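Local coordinates for transcription regulator PadR N-terminal domain-containing protein (Streptococcus mutans, PDB 3L9F) that probably acts as a PadR-family transcription regulator, binding DNA as a dimer through a winged-helix domain, and can bind a metal ion, at residues Ile40-Leu45 with Tyr103-Ser108. Sequence-based numbering, arbitrary orientation.
Sequences IILGIL and YAITES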
# COMPACT_ATOMS: atom_id res chain seq x y z
N ILE A 40 5.45 -9.45 -10.04
CA ILE A 40 4.12 -9.39 -10.60
C ILE A 40 4.18 -9.38 -12.13
O ILE A 40 3.29 -9.92 -12.80
CB ILE A 40 3.32 -8.20 -10.06
CG1 ILE A 40 1.87 -8.29 -10.55
CG2 ILE A 40 3.97 -6.91 -10.47
CD1 ILE A 40 0.92 -7.47 -9.72
N ILE A 41 5.24 -8.80 -12.69
CA ILE A 41 5.39 -8.80 -14.14
C ILE A 41 5.65 -10.21 -14.66
O ILE A 41 5.08 -10.62 -15.67
CB ILE A 41 6.46 -7.80 -14.63
CG1 ILE A 41 5.93 -6.37 -14.47
CG2 ILE A 41 6.82 -8.06 -16.10
CD1 ILE A 41 7.01 -5.31 -14.49
N LEU A 42 6.51 -10.96 -13.97
CA LEU A 42 6.72 -12.35 -14.36
C LEU A 42 5.42 -13.13 -14.27
O LEU A 42 5.14 -13.98 -15.11
CB LEU A 42 7.77 -13.02 -13.49
CG LEU A 42 9.19 -12.60 -13.84
CD1 LEU A 42 10.17 -13.25 -12.86
CD2 LEU A 42 9.49 -13.01 -15.27
N GLY A 43 4.63 -12.83 -13.24
CA GLY A 43 3.31 -13.42 -13.12
C GLY A 43 2.42 -13.13 -14.32
O GLY A 43 1.78 -14.03 -14.88
N ILE A 44 2.39 -11.86 -14.73
CA ILE A 44 1.60 -11.45 -15.89
C ILE A 44 2.07 -12.15 -17.15
O ILE A 44 1.25 -12.55 -17.98
CB ILE A 44 1.67 -9.93 -16.09
CG1 ILE A 44 0.86 -9.22 -15.01
CG2 ILE A 44 1.15 -9.55 -17.47
CD1 ILE A 44 1.09 -7.75 -14.96
N LEU A 45 3.38 -12.34 -17.27
CA LEU A 45 3.95 -12.98 -18.45
C LEU A 45 4.02 -14.51 -18.35
O LEU A 45 4.52 -15.17 -19.25
CB LEU A 45 5.34 -12.42 -18.74
CG LEU A 45 5.36 -10.96 -19.19
CD1 LEU A 45 6.78 -10.45 -19.32
CD2 LEU A 45 4.61 -10.83 -20.51
N TYR A 103 6.75 -8.78 -25.14
CA TYR A 103 7.58 -9.44 -24.12
C TYR A 103 7.18 -10.88 -23.89
O TYR A 103 5.98 -11.20 -23.88
CB TYR A 103 7.50 -8.67 -22.80
CG TYR A 103 7.93 -7.23 -22.95
CD1 TYR A 103 9.26 -6.87 -22.80
CD2 TYR A 103 7.01 -6.24 -23.26
CE1 TYR A 103 9.67 -5.56 -22.93
CE2 TYR A 103 7.41 -4.91 -23.39
CZ TYR A 103 8.75 -4.58 -23.23
OH TYR A 103 9.17 -3.28 -23.36
N ALA A 104 8.17 -11.75 -23.70
CA ALA A 104 7.90 -13.16 -23.47
C ALA A 104 8.76 -13.67 -22.33
O ALA A 104 9.95 -13.37 -22.25
CB ALA A 104 8.17 -13.97 -24.74
N ILE A 105 8.17 -14.45 -21.43
CA ILE A 105 8.95 -15.04 -20.35
C ILE A 105 9.93 -16.07 -20.93
O ILE A 105 9.66 -16.69 -21.96
CB ILE A 105 8.03 -15.69 -19.30
CG1 ILE A 105 8.76 -15.84 -17.96
CG2 ILE A 105 7.47 -17.02 -19.80
CD1 ILE A 105 7.83 -16.18 -16.80
N THR A 106 11.08 -16.24 -20.27
CA THR A 106 12.05 -17.27 -20.64
C THR A 106 12.00 -18.40 -19.62
O THR A 106 11.35 -18.28 -18.59
CB THR A 106 13.48 -16.73 -20.63
OG1 THR A 106 13.85 -16.40 -19.28
CG2 THR A 106 13.60 -15.48 -21.49
N GLU A 107 12.70 -19.49 -19.91
CA GLU A 107 12.79 -20.60 -18.96
C GLU A 107 13.25 -20.14 -17.59
O GLU A 107 12.65 -20.49 -16.58
CB GLU A 107 13.71 -21.70 -19.49
CG GLU A 107 13.05 -22.59 -20.52
CD GLU A 107 11.72 -23.13 -20.04
OE1 GLU A 107 11.68 -23.70 -18.93
OE2 GLU A 107 10.72 -23.00 -20.78
N SER A 108 14.32 -19.35 -17.56
CA SER A 108 14.82 -18.85 -16.29
C SER A 108 13.79 -17.96 -15.62
O SER A 108 13.68 -17.95 -14.40
CB SER A 108 16.14 -18.10 -16.46
OG SER A 108 16.00 -17.03 -17.38
O HOH W 1 5.48 -14.88 -21.76
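Ile105 and Leu45 face each other where segment 40-45 meets the end of strand 100-105, a compact example of a helix packed on a sheet by a few branched aliphatic side chains. Ile105 spreads its two branches between Leu42 and Leu45. CG1 runs anti to the backbone N (chi1 -159°) and carries CD1 to Leu42, whose CD2 it meets at 3.9 Å, the two side chains crossing at about a right angle. The other branch, CG2, sits between its own backbone N and carbonyl carbon and rests 3.5 Å from Leu45 O.

Two residues earlier, Tyr103 also points its CB toward the helix, and Leu45 divides its methyls there: CD1 lies 4.0 Å from Tyr103 CB, while CD2 approaches Tyr103 O. The tyrosine ring leads away from this meeting point, toward Leu78 and Ile55 of neighbouring helices.

No direct hydrogen bond joins the segments; a water bridges them instead, donating to Leu45 O (2.7 Å) and accepting from Ile105 N (2.7 Å). Both backbone groups thus find a polar partner beside the apolar contact. Joining the first helix to the second strand of the β-hairpin wing in this way is characteristic of the winged helix-turn-helix domain of PadR-like regulators.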